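Local coordinates for putative ABC transporter, periplasmic binding protein, amino acid (PDB 2YLN) that binds L-cystine and probably delivers it to a membrane ABC transporter for uptake, as a solute-binding protein of family 3, at residues D136-Y141 / T257-L262; S48-I53 / V252-T257; A160-V165 / K180-Q185; T103-M108 / A168-S173. The protein carries 1 engineered substitution. All blocks are in the same frame, centred on the assembly; numbering follows the deposited sequence.

Along the chain, residues 48-53 come first and pair with 252-257, closing contact 2, the longest loop. Contacts 3 and 4 both lie within that loop. Contact 4 joins 103-108 to 168-173 beside the bound cystine. Contact 1 starts at 136-141 and closes at 257-262, so it crosses both contact 2 and contact 4. Contacts 1 and 2 share Thr257. Contact 3, 160-165 with 180-185, falls within contact 1 and crosses contact 4. It lies at the ends of strand 166-169 and helix 174-181, about 40 Å from contact 2 between centres. Contacts 1 and 2 thus join helix 249-264 to the N-terminal helix 49-55 and to the loop after strand 135-137, while contact 4 spans the ligand site.

Contact 1: residues D136-Y141 / T257-L262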
loop_
_atom_site.group_PDB
_atom_site.type_symbol
_atom_site.label_atom_id
_atom_site.label_comp_id
_atom_site.label_asym_id
_atom_site.label_seq_id
_atom_site.Cartn_x
_atom_site.Cartn_y
_atom_site.Cartn_z
ATOM N N ASP A 136 13.060 0.569 -8.003
ATOM C CA ASP A 136 12.752 -0.741 -8.515
ATOM C C ASP A 136 11.784 -1.429 -7.550
ATOM O O ASP A 136 11.694 -1.123 -6.359
ATOM C CB ASP A 136 14.027 -1.606 -8.587
ATOM C CG ASP A 136 14.962 -1.193 -9.683
ATOM O OD1 ASP A 136 14.474 -0.721 -10.730
ATOM O OD2 ASP A 136 16.166 -1.335 -9.515
ATOM N N LYS A 137 10.982 -2.341 -8.096
ATOM C CA LYS A 137 9.979 -3.112 -7.375
ATOM C C LYS A 137 10.270 -4.597 -7.558
ATOM O O LYS A 137 10.571 -5.068 -8.641
ATOM C CB LYS A 137 8.593 -2.790 -7.947
ATOM C CG LYS A 137 7.442 -3.443 -7.273
ATOM C CD LYS A 137 6.113 -3.196 -8.019
ATOM C CE LYS A 137 5.970 -4.035 -9.279
ATOM N NZ LYS A 137 4.668 -3.814 -9.979
ATOM N N SER A 138 10.198 -5.339 -6.454
ATOM C CA SER A 138 10.273 -6.800 -6.530
ATOM C C SER A 138 9.126 -7.376 -7.346
ATOM O O SER A 138 8.130 -6.720 -7.637
ATOM C CB SER A 138 10.179 -7.357 -5.113
ATOM O OG SER A 138 8.894 -7.259 -4.538
ATOM N N GLU A 139 9.194 -8.684 -7.574
ATOM C CA GLU A 139 8.046 -9.447 -7.931
ATOM C C GLU A 139 6.895 -9.049 -7.054
ATOM O O GLU A 139 7.053 -8.972 -5.836
ATOM C CB GLU A 139 8.342 -10.939 -7.660
ATOM C CG GLU A 139 7.160 -11.866 -7.894
ATOM C CD GLU A 139 6.785 -12.019 -9.318
ATOM O OE1 GLU A 139 7.617 -11.817 -10.221
ATOM O OE2 GLU A 139 5.594 -12.478 -9.497
ATOM N N PRO A 140 5.675 -8.827 -7.616
ATOM C CA PRO A 140 4.604 -8.450 -6.748
ATOM C C PRO A 140 4.189 -9.542 -5.773
ATOM O O PRO A 140 4.174 -10.726 -6.115
ATOM C CB PRO A 140 3.458 -8.126 -7.704
ATOM C CG PRO A 140 4.185 -7.615 -8.958
ATOM C CD PRO A 140 5.377 -8.623 -9.032
ATOM N N TYR A 141 3.806 -9.114 -4.589
ATOM C CA TYR A 141 3.176 -9.969 -3.598
ATOM C C TYR A 141 1.675 -9.866 -3.568
ATOM O O TYR A 141 1.021 -10.677 -2.891
ATOM C CB TYR A 141 3.812 -9.855 -2.231
ATOM C CG TYR A 141 3.948 -8.435 -1.656
ATOM C CD1 TYR A 141 2.866 -7.671 -1.430
ATOM C CD2 TYR A 141 5.151 -7.901 -1.362
ATOM C CE1 TYR A 141 2.959 -6.401 -0.874
ATOM C CE2 TYR A 141 5.298 -6.654 -0.755
ATOM C CZ TYR A 141 4.159 -5.920 -0.508
ATOM O OH TYR A 141 4.324 -4.679 0.109
ATOM N N THR A 257 13.147 -13.620 -5.370
ATOM C CA THR A 257 13.310 -15.071 -5.202
ATOM C C THR A 257 12.553 -15.521 -3.959
ATOM O O THR A 257 11.833 -16.518 -4.023
ATOM C CB THR A 257 14.800 -15.407 -5.126
ATOM O OG1 THR A 257 15.455 -15.101 -6.343
ATOM C CG2 THR A 257 15.048 -16.893 -4.864
ATOM N N ALA A 258 12.665 -14.803 -2.844
ATOM C CA ALA A 258 11.956 -15.148 -1.652
ATOM C C ALA A 258 10.439 -15.101 -1.887
ATOM O O ALA A 258 9.702 -15.983 -1.435
ATOM C CB ALA A 258 12.374 -14.231 -0.499
ATOM N N ILE A 259 9.941 -14.023 -2.483
ATOM C CA ILE A 259 8.540 -13.875 -2.790
ATOM C C ILE A 259 8.061 -15.011 -3.689
ATOM O O ILE A 259 6.970 -15.610 -3.388
ATOM C CB ILE A 259 8.264 -12.489 -3.376
ATOM C CG1 ILE A 259 8.399 -11.422 -2.293
ATOM C CG2 ILE A 259 6.842 -12.424 -4.012
ATOM C CD1 ILE A 259 8.492 -10.018 -2.824
ATOM N N ASN A 260 8.807 -15.411 -4.692
ATOM C CA ASN A 260 8.407 -16.535 -5.523
ATOM C C ASN A 260 8.312 -17.807 -4.738
ATOM O O ASN A 260 7.474 -18.662 -5.038
ATOM C CB ASN A 260 9.348 -16.646 -6.719
ATOM C CG ASN A 260 9.107 -15.583 -7.743
ATOM O OD1 ASN A 260 8.052 -14.983 -7.814
ATOM N ND2 ASN A 260 10.128 -15.346 -8.589
ATOM N N GLU A 261 9.210 -18.052 -3.820
ATOM C CA GLU A 261 9.108 -19.265 -2.995
ATOM C C GLU A 261 7.923 -19.235 -2.054
ATOM O O GLU A 261 7.272 -20.239 -1.791
ATOM C CB GLU A 261 10.429 -19.483 -2.279
ATOM C CG GLU A 261 10.545 -20.654 -1.399
ATOM C CD GLU A 261 10.219 -21.907 -1.938
ATOM O OE1 GLU A 261 10.660 -22.140 -3.070
ATOM O OE2 GLU A 261 9.515 -22.680 -1.203
ATOM N N LEU A 262 7.627 -18.062 -1.486
ATOM C CA LEU A 262 6.440 -17.918 -0.637
ATOM C C LEU A 262 5.152 -18.118 -1.444
ATOM O O LEU A 262 4.164 -18.611 -0.904
ATOM C CB LEU A 262 6.415 -16.565 0.019
ATOM C CG LEU A 262 7.562 -16.345 1.019
ATOM C CD1 LEU A 262 7.632 -14.861 1.410
ATOM C CD2 LEU A 262 7.449 -17.239 2.237
HETATM O O HOH W 1 10.339 -12.545 -10.097
HETATM O O HOH W 2 6.448 -15.470 -10.058
#
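Ile259 points from helix 249-264 into the bend formed by Ser138, Glu139, Pro140 and Tyr141. Its CD1 methyl does most of the touching. CD1 lies 3.3 Å from Ser138 OG and 3.5 Å from Glu139 O. The same methyl comes to the edge of the Tyr141 ring, near the ring plane, with Tyr141 CD2 4.2 Å from Ile259 CD1. In Ile259, CG1 lies beside the backbone N (chi1 -71°), which leaves CG2 anti to it and turned to the carbonyls of Glu139 and Pro140. The side chains of Ile259 and Glu139 are set obliquely, with Glu139 CG 3.9 Å from Ile259 CG2.

Glu139 also runs at about a right angle to Asn260. Its CG is 3.2 Å from Asn260 OD1. The carboxylate and the amide are turned 59° apart and do not bond directly. Two waters join them instead. One donates a hydrogen bond to Glu139 OE1 at 2.8 Å and accepts from Asn260 ND2. The other donates to Asn260 OD1 at 2.8 Å and only weakly to Glu139 OE2.

Ser138 OG donates to Glu139 O at 2.8 Å, from above the carbonyl plane. Glu139 N is bonded to Ser256 OG, one turn earlier on the helix. Tyr141 OH leads away to Asp83.

The chemistry is therefore split. Buried Ile259 packs by van der Waals contact; of the polar atoms it meets, Ser138 OG and Glu139 O are bonded to each other, and Ser138 OG also to Leu242 N. On the outer side, carboxylate and amide are linked through two waters, one of them only weakly bound to Glu139 OE2.

Contact 2: residues S48-I53 / V252-T257; sequences SLIERI and VAKFST
Ile53, Lys254 and Phe255 give up the most surface here. Ile53 divides its two branches between the other two. With CG1 of Ile53 beside the backbone N (chi1 -65°), its CG2 methyl is anti to that N and reaches Lys254 CG at 3.9 Å. The two side chains run antiparallel alongside each other. The CD1 methyl of Ile53 goes to Phe255, 4.0 Å from CZ and also close to CE1. It approaches the ring obliquely.

Lys254 contributes only the start of its chain. The chain bends at chi2 (-73°), and the amine end leads away from helix 49-55. Ile50 CD1 also meets Lys254 CG, at 4.0 Å, with the two side chains roughly perpendicular. Phe255 has a second partner in Leu49, whose CD2 lies 4.2 Å from Phe255 CE2. The contact is thus wholly apolar across the helices, with lysine methylenes at its exposed border. Ser48 caps the start of the first helix, where its OG accepts from Glu51 N at 3.1 Å.

The axes of the short helix segments 49-53 and 252-257 approach to 10.7 Å, with 47° between their directions. The helices meet through side chains alone. Helix 49-55 lies against helix 249-264, with Leu49 also touching Val244 on strand 238-245. Phe255 continues inward to Leu242 and Val244 on that strand, and to Val90 and Leu94 of helix 82-94.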
loop_
_atom_site.group_PDB
_atom_site.type_symbol
_atom_site.label_atom_id
_atom_site.label_comp_id
_atom_site.label_asym_id
_atom_site.label_seq_id
_atom_site.Cartn_x
_atom_site.Cartn_y
_atom_site.Cartn_z
ATOM N N SER A 48 26.019 -1.884 2.064
ATOM C CA SER A 48 24.960 -1.873 1.088
ATOM C C SER A 48 23.873 -2.885 1.472
ATOM O O SER A 48 24.073 -3.812 2.285
ATOM C CB SER A 48 25.467 -2.227 -0.286
ATOM O OG SER A 48 25.892 -3.591 -0.280
ATOM N N LEU A 49 22.728 -2.743 0.835
ATOM C CA LEU A 49 21.645 -3.644 1.118
ATOM C C LEU A 49 22.013 -5.072 0.754
ATOM O O LEU A 49 21.726 -5.958 1.514
ATOM C CB LEU A 49 20.434 -3.116 0.335
ATOM C CG LEU A 49 19.167 -3.916 0.509
ATOM C CD1 LEU A 49 18.737 -4.090 1.956
ATOM C CD2 LEU A 49 18.057 -3.210 -0.279
ATOM N N ILE A 50 22.644 -5.281 -0.393
ATOM C CA ILE A 50 23.010 -6.667 -0.753
ATOM C C ILE A 50 24.034 -7.195 0.198
ATOM O O ILE A 50 24.002 -8.353 0.519
ATOM C CB ILE A 50 23.420 -6.786 -2.223
ATOM C CG1 ILE A 50 23.616 -8.236 -2.648
ATOM C CG2 ILE A 50 24.736 -6.007 -2.531
ATOM C CD1 ILE A 50 22.402 -9.111 -2.520
ATOM N N GLU A 51 25.010 -6.376 0.645
ATOM C CA GLU A 51 25.952 -6.855 1.633
ATOM C C GLU A 51 25.199 -7.383 2.845
ATOM O O GLU A 51 25.540 -8.398 3.433
ATOM C CB GLU A 51 26.937 -5.743 2.040
ATOM C CG GLU A 51 27.976 -6.146 3.090
ATOM C CD GLU A 51 28.834 -5.036 3.608
ATOM O OE1 GLU A 51 28.866 -3.941 3.036
ATOM O OE2 GLU A 51 29.520 -5.269 4.660
ATOM N N ARG A 52 24.229 -6.592 3.341
ATOM C CA ARG A 52 23.483 -7.025 4.537
ATOM C C ARG A 52 22.588 -8.208 4.284
ATOM O O ARG A 52 22.377 -9.037 5.210
ATOM C CB ARG A 52 22.690 -5.838 5.128
ATOM C CG ARG A 52 23.685 -4.859 5.816
ATOM C CD ARG A 52 23.024 -3.609 6.352
ATOM N NE ARG A 52 22.757 -2.647 5.240
ATOM C CZ ARG A 52 21.565 -2.194 4.843
ATOM N NH1 ARG A 52 20.492 -2.661 5.402
ATOM N NH2 ARG A 52 21.463 -1.269 3.909
ATOM N N ILE A 53 22.057 -8.353 3.090
ATOM C CA ILE A 53 21.307 -9.552 2.799
ATOM C C ILE A 53 22.274 -10.749 2.780
ATOM O O ILE A 53 21.987 -11.756 3.347
ATOM C CB ILE A 53 20.458 -9.424 1.487
ATOM C CG1 ILE A 53 19.370 -8.340 1.690
ATOM C CG2 ILE A 53 19.936 -10.795 0.991
ATOM C CD1 ILE A 53 18.690 -7.877 0.370
ATOM N N VAL A 252 17.161 -6.745 -5.106
ATOM C CA VAL A 252 15.836 -6.980 -5.683
ATOM C C VAL A 252 15.674 -8.449 -6.051
ATOM O O VAL A 252 14.620 -9.035 -5.814
ATOM C CB VAL A 252 15.605 -6.054 -6.885
ATOM C CG1 VAL A 252 14.294 -6.406 -7.577
ATOM C CG2 VAL A 252 15.563 -4.568 -6.424
ATOM N N ALA A 253 16.697 -9.012 -6.704
ATOM C CA ALA A 253 16.615 -10.432 -7.093
ATOM C C ALA A 253 16.427 -11.308 -5.880
ATOM O O ALA A 253 15.658 -12.274 -5.945
ATOM C CB ALA A 253 17.886 -10.838 -7.871
ATOM N N LYS A 254 17.094 -11.020 -4.758
ATOM C CA LYS A 254 16.906 -11.804 -3.530
ATOM C C LYS A 254 15.473 -11.674 -3.015
ATOM O O LYS A 254 14.820 -12.666 -2.648
ATOM C CB LYS A 254 17.912 -11.359 -2.455
ATOM C CG LYS A 254 19.345 -11.665 -2.801
ATOM C CD LYS A 254 19.639 -13.109 -2.689
ATOM C CE LYS A 254 21.054 -13.491 -3.098
ATOM N NZ LYS A 254 21.363 -14.821 -2.537
ATOM N N PHE A 255 14.916 -10.451 -2.992
ATOM C CA PHE A 255 13.555 -10.257 -2.581
ATOM C C PHE A 255 12.597 -11.014 -3.484
ATOM O O PHE A 255 11.679 -11.674 -2.958
ATOM C CB PHE A 255 13.201 -8.771 -2.563
ATOM C CG PHE A 255 13.874 -7.949 -1.463
ATOM C CD1 PHE A 255 14.108 -8.384 -0.204
ATOM C CD2 PHE A 255 14.227 -6.667 -1.735
ATOM C CE1 PHE A 255 14.685 -7.556 0.715
ATOM C CE2 PHE A 255 14.791 -5.865 -0.799
ATOM C CZ PHE A 255 15.034 -6.339 0.437
ATOM N N SER A 256 12.760 -10.923 -4.802
ATOM C CA SER A 256 11.864 -11.588 -5.691
ATOM C C SER A 256 11.942 -13.092 -5.572
ATOM O O SER A 256 10.907 -13.772 -5.660
ATOM C CB SER A 256 12.153 -11.170 -7.099
ATOM O OG SER A 256 11.827 -9.778 -7.270
ATOM N N THR A 257 13.147 -13.620 -5.370
ATOM C CA THR A 257 13.310 -15.071 -5.202
ATOM C C THR A 257 12.553 -15.521 -3.959
ATOM O O THR A 257 11.833 -16.518 -4.023
ATOM C CB THR A 257 14.800 -15.407 -5.126
ATOM O OG1 THR A 257 15.455 -15.101 -6.343
ATOM C CG2 THR A 257 15.048 -16.893 -4.864
#

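Contact 3: residues A160-V165 / K180-Q185; sequences ADIKGV and KAAGAQ
Two backbone hydrogen bonds tie Gly164 and Val165 to Gly183 and Gln185. Gly164 N donates to Gly183 O at 2.8 Å, nearly straight at 173°. Gln185 N donates to Val165 O at 3.0 Å and is more bent. Both donors stand above the plane of the carbonyl they meet. Gly164 and Val165 belong to a type II beta turn from Ile162, with Gly164 at positive phi. Gly183 closes the helix in a Schellman motif, also at positive phi. Gln185 begins strand 185-188, which pairs in parallel with strand 166-169; helix 174-181 connects the two as a beta-alpha-beta unit.

CA-H...O contacts add to these bonds. Ala184 CA faces Ile162 O at 3.2 Å. Lys163 CA lies 3.6 Å from both Ala182 O and Gly183 O. The side chain of Lys163 extends away beyond its first carbons. Gly183 has no side chain, and its CA comes 4.4 Å from Lys163 CA.

The apolar part is small. Ile162 CG1 rests 3.8 Å from Ala182 CB. Ile162 CD1 is 4.1 Å from Ala184 CB. CG1 sits between the backbone N and the carbonyl carbon (chi1 72°), which turns CD1 toward the two alanines.

Main-chain amides and carbonyls thus satisfy one another, and the link depends little on side-chain polarity. Ile162, packed on the two alanines, supplies the apolar share.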
loop_
_atom_site.group_PDB
_atom_site.type_symbol
_atom_site.label_atom_id
_atom_site.label_comp_id
_atom_site.label_asym_id
_atom_site.label_seq_id
_atom_site.Cartn_x
_atom_site.Cartn_y
_atom_site.Cartn_z
ATOM N N ALA A 160 -14.921 10.448 -13.240
ATOM C CA ALA A 160 -15.254 11.600 -14.048
ATOM C C ALA A 160 -16.096 12.688 -13.391
ATOM O O ALA A 160 -16.312 13.730 -13.976
ATOM C CB ALA A 160 -15.933 11.164 -15.337
ATOM N N ASP A 161 -16.651 12.371 -12.242
ATOM C CA ASP A 161 -17.590 13.239 -11.547
ATOM C C ASP A 161 -16.929 14.022 -10.389
ATOM O O ASP A 161 -17.608 14.761 -9.676
ATOM C CB ASP A 161 -18.766 12.462 -11.008
ATOM C CG ASP A 161 -19.654 11.876 -12.047
ATOM O OD1 ASP A 161 -19.533 12.282 -13.204
ATOM O OD2 ASP A 161 -20.503 11.070 -11.644
ATOM N N ILE A 162 -15.635 13.852 -10.221
ATOM C CA ILE A 162 -14.991 14.490 -9.105
ATOM C C ILE A 162 -14.288 15.780 -9.399
ATOM O O ILE A 162 -13.669 16.391 -8.528
ATOM C CB ILE A 162 -14.119 13.524 -8.292
ATOM C CG1 ILE A 162 -12.820 13.138 -9.065
ATOM C CG2 ILE A 162 -14.999 12.332 -7.774
ATOM C CD1 ILE A 162 -11.925 12.281 -8.213
ATOM N N LYS A 163 -14.365 16.269 -10.627
ATOM C CA LYS A 163 -13.782 17.535 -10.974
ATOM C C LYS A 163 -14.445 18.588 -10.084
ATOM O O LYS A 163 -15.703 18.753 -10.018
ATOM C CB LYS A 163 -13.981 17.896 -12.467
ATOM C CG LYS A 163 -13.173 19.132 -12.822
ATOM C CD LYS A 163 -13.296 19.456 -14.314
ATOM C CE LYS A 163 -12.566 20.774 -14.634
ATOM N NZ LYS A 163 -12.723 21.164 -16.083
ATOM N N GLY A 164 -13.598 19.347 -9.409
ATOM C CA GLY A 164 -14.090 20.374 -8.538
ATOM C C GLY A 164 -14.710 19.960 -7.226
ATOM O O GLY A 164 -15.109 20.807 -6.464
ATOM N N VAL A 165 -14.714 18.669 -6.927
ATOM C CA VAL A 165 -15.302 18.147 -5.767
ATOM C C VAL A 165 -14.246 17.922 -4.690
ATOM O O VAL A 165 -13.143 17.480 -4.959
ATOM C CB VAL A 165 -15.995 16.814 -6.125
ATOM C CG1 VAL A 165 -16.493 16.099 -4.926
ATOM C CG2 VAL A 165 -17.142 17.022 -7.148
ATOM N N LYS A 180 -5.954 14.508 -8.127
ATOM C CA LYS A 180 -5.460 15.762 -8.704
ATOM C C LYS A 180 -5.625 15.785 -10.207
ATOM O O LYS A 180 -6.109 16.783 -10.773
ATOM C CB LYS A 180 -3.996 15.962 -8.288
ATOM C CG LYS A 180 -3.303 17.188 -8.775
ATOM C CD LYS A 180 -1.803 17.255 -8.252
ATOM C CE LYS A 180 -0.884 18.374 -9.008
ATOM N NZ LYS A 180 -1.526 19.042 -10.213
ATOM N N ALA A 181 -5.196 14.726 -10.878
ATOM C CA ALA A 181 -5.299 14.641 -12.339
ATOM C C ALA A 181 -6.736 14.736 -12.817
ATOM O O ALA A 181 -6.953 15.215 -13.927
ATOM C CB ALA A 181 -4.638 13.334 -12.821
ATOM N N ALA A 182 -7.698 14.247 -11.986
ATOM C CA ALA A 182 -9.109 14.254 -12.279
ATOM C C ALA A 182 -9.708 15.617 -11.999
ATOM O O ALA A 182 -10.915 15.816 -12.227
ATOM C CB ALA A 182 -9.839 13.182 -11.482
ATOM N N GLY A 183 -8.940 16.585 -11.559
ATOM C CA GLY A 183 -9.403 17.932 -11.300
ATOM C C GLY A 183 -10.128 18.118 -10.005
ATOM O O GLY A 183 -10.821 19.138 -9.793
ATOM N N ALA A 184 -9.962 17.183 -9.063
ATOM C CA ALA A 184 -10.637 17.290 -7.780
ATOM C C ALA A 184 -9.991 18.400 -6.943
ATOM O O ALA A 184 -8.862 18.846 -7.156
ATOM C CB ALA A 184 -10.512 15.961 -7.015
ATOM N N GLN A 185 -10.724 18.866 -5.975
ATOM C CA GLN A 185 -10.151 19.732 -5.005
ATOM C C GLN A 185 -9.746 18.823 -3.858
ATOM O O GLN A 185 -10.592 18.211 -3.197
ATOM C CB GLN A 185 -11.165 20.739 -4.543
ATOM C CG GLN A 185 -10.594 21.454 -3.355
ATOM C CD GLN A 185 -9.299 22.143 -3.688
ATOM O OE1 GLN A 185 -9.302 23.019 -4.515
ATOM N NE2 GLN A 185 -8.144 21.720 -3.045
#

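Contact 4: residues T103-M108 / A168-S173; sequences TQWDSM and AQSLTS. With CYS (cysteine), chain B; CYS (cysteine), chain C.
The cystine pocket brings Trp105 together with Ser170 and Ser173, and the two bound cysteines lie as the halves of L-cystine, with their SG atoms at disulfide distance. Trp105 forms one flat wall. The chain B CB lies over one ring face; the chain C CB is 3.5 Å from Trp105 CG. Met108 CB and a water lie on the face opposite the chain B CB. Ser170 OG donates to OXT of the chain C half at 2.7 Å. Glu64 and Asn209 hold this half too. Ser173 CA is 3.3 Å from OXT of the chain B half, which Gln123, Arg131 and Asn174 bind.

Next to the ligand, Asp106 reaches across to the turn 170-173. Its OD1 takes two bonds, from Thr172 OG1 at 2.7 Å through the anti lone pair, and from Thr172 N at 2.9 Å above the carboxylate plane. Asp106 OD2 accepts Leu171 N at 3.2 Å through the syn lone pair. Three donors thus fix its rotation. A water joins Trp105 O to Thr172 OG1.

The protein is in its closed conformation. This set of hydrogen bonds probably helps join the lobes over the solute, as in periplasmic binding proteins.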
loop_
_atom_site.group_PDB
_atom_site.type_symbol
_atom_site.label_atom_id
_atom_site.label_comp_id
_atom_site.label_asym_id
_atom_site.label_seq_id
_atom_site.Cartn_x
_atom_site.Cartn_y
_atom_site.Cartn_z
ATOM N N THR A 103 5.842 5.161 9.392
ATOM C CA THR A 103 6.043 6.413 8.643
ATOM C C THR A 103 4.736 6.919 8.085
ATOM O O THR A 103 3.990 6.128 7.482
ATOM C CB THR A 103 7.080 6.199 7.563
ATOM O OG1 THR A 103 8.307 5.741 8.157
ATOM C CG2 THR A 103 7.363 7.439 6.746
ATOM N N GLN A 104 4.464 8.227 8.188
ATOM C CA GLN A 104 3.332 8.850 7.518
ATOM C C GLN A 104 3.419 8.613 6.027
ATOM O O GLN A 104 4.496 8.755 5.417
ATOM C CB GLN A 104 3.317 10.357 7.782
ATOM C CG GLN A 104 3.085 10.756 9.204
ATOM C CD GLN A 104 1.812 10.229 9.832
ATOM O OE1 GLN A 104 1.820 9.457 10.853
ATOM N NE2 GLN A 104 0.726 10.583 9.276
ATOM N N TRP A 105 2.280 8.376 5.385
ATOM C CA TRP A 105 2.300 8.102 3.961
ATOM C C TRP A 105 3.010 9.177 3.173
ATOM O O TRP A 105 3.833 8.907 2.302
ATOM C CB TRP A 105 0.884 7.839 3.345
ATOM C CG TRP A 105 1.119 7.661 1.897
ATOM C CD1 TRP A 105 1.086 8.627 0.924
ATOM C CD2 TRP A 105 1.841 6.599 1.285
ATOM N NE1 TRP A 105 1.688 8.223 -0.216
ATOM C CE2 TRP A 105 2.214 6.986 0.012
ATOM C CE3 TRP A 105 2.284 5.335 1.746
ATOM C CZ2 TRP A 105 3.001 6.233 -0.793
ATOM C CZ3 TRP A 105 3.060 4.574 0.924
ATOM C CH2 TRP A 105 3.443 5.025 -0.288
ATOM N N ASP A 106 2.711 10.458 3.440
ATOM C CA ASP A 106 3.279 11.509 2.638
ATOM C C ASP A 106 4.727 11.732 2.839
ATOM O O ASP A 106 5.353 12.510 2.095
ATOM C CB ASP A 106 2.425 12.784 2.753
ATOM C CG ASP A 106 1.073 12.696 1.991
ATOM O OD1 ASP A 106 1.015 12.018 0.986
ATOM O OD2 ASP A 106 0.130 13.298 2.398
ATOM N N SER A 107 5.356 11.022 3.751
ATOM C CA SER A 107 6.781 10.981 3.991
ATOM C C SER A 107 7.445 9.701 3.439
ATOM O O SER A 107 8.657 9.544 3.553
ATOM C CB SER A 107 7.129 11.109 5.463
ATOM O OG SER A 107 6.696 12.360 5.979
ATOM N N MET A 108 6.638 8.755 2.946
ATOM C CA MET A 108 7.142 7.403 2.699
ATOM C C MET A 108 8.164 7.326 1.573
ATOM O O MET A 108 9.271 6.837 1.755
ATOM C CB MET A 108 5.979 6.458 2.451
ATOM C CG MET A 108 6.397 5.004 2.445
ATOM S SD MET A 108 6.722 4.346 4.128
ATOM C CE MET A 108 5.016 4.270 4.741
ATOM N N ALA A 168 -10.969 13.748 -0.325
ATOM C CA ALA A 168 -10.017 13.602 0.787
ATOM C C ALA A 168 -8.970 12.532 0.444
ATOM O O ALA A 168 -9.356 11.444 0.116
ATOM C CB ALA A 168 -10.730 13.288 2.020
ATOM N N GLN A 169 -7.712 12.896 0.457
ATOM C CA GLN A 169 -6.642 11.974 0.108
ATOM C C GLN A 169 -5.364 12.277 0.829
ATOM O O GLN A 169 -5.114 13.440 1.193
ATOM C CB GLN A 169 -6.289 12.081 -1.393
ATOM C CG GLN A 169 -7.426 11.950 -2.381
ATOM C CD GLN A 169 -8.056 10.565 -2.575
ATOM O OE1 GLN A 169 -9.068 10.499 -3.265
ATOM N NE2 GLN A 169 -7.468 9.507 -2.013
ATOM N N SER A 170 -4.522 11.282 0.992
ATOM C CA SER A 170 -3.131 11.508 1.174
ATOM C C SER A 170 -2.552 12.064 -0.140
ATOM O O SER A 170 -2.794 11.521 -1.212
ATOM C CB SER A 170 -2.391 10.262 1.635
ATOM O OG SER A 170 -2.496 9.222 0.667
ATOM N N LEU A 171 -1.863 13.204 -0.089
ATOM C CA LEU A 171 -1.553 13.955 -1.306
ATOM C C LEU A 171 -0.652 13.252 -2.285
ATOM O O LEU A 171 -0.755 13.445 -3.493
ATOM C CB LEU A 171 -1.005 15.289 -1.005
ATOM C CG LEU A 171 -1.900 16.207 -0.221
ATOM C CD1 LEU A 171 -1.140 17.554 -0.071
ATOM C CD2 LEU A 171 -3.310 16.312 -0.822
ATOM N N THR A 172 0.312 12.486 -1.765
ATOM C CA THR A 172 1.361 11.900 -2.597
ATOM C C THR A 172 1.078 10.460 -2.945
ATOM O O THR A 172 1.874 9.840 -3.650
ATOM C CB THR A 172 2.743 11.952 -1.882
ATOM O OG1 THR A 172 2.726 11.015 -0.806
ATOM C CG2 THR A 172 3.081 13.377 -1.418
ATOM N N SER A 173 -0.030 9.894 -2.477
ATOM C CA SER A 173 -0.376 8.527 -2.873
ATOM C C SER A 173 -0.739 8.493 -4.319
ATOM O O SER A 173 -1.116 9.506 -4.923
ATOM C CB SER A 173 -1.501 7.971 -1.971
ATOM O OG SER A 173 -2.671 8.719 -2.151
HETATM N N CYS B . -1.053 2.484 -2.990
HETATM C CA CYS B . -0.463 3.714 -2.423
HETATM C C CYS B . 0.595 4.295 -3.363
HETATM O O CYS B . 1.211 3.476 -4.078
HETATM C CB CYS B . 0.188 3.433 -1.066
HETATM S SG CYS B . -0.959 2.858 0.184
HETATM O OXT CYS B . 0.798 5.525 -3.320
HETATM N N CYS C . -2.895 4.361 3.414
HETATM C CA CYS C . -2.677 5.678 2.768
HETATM C C CYS C . -4.031 6.159 2.216
HETATM O O CYS C . -5.035 5.431 2.427
HETATM C CB CYS C . -1.679 5.549 1.648
HETATM S SG CYS C . -2.317 4.461 0.300
HETATM O OXT CYS C . -4.005 7.222 1.627
HETATM O O HOH W 3 5.168 9.024 -0.207
#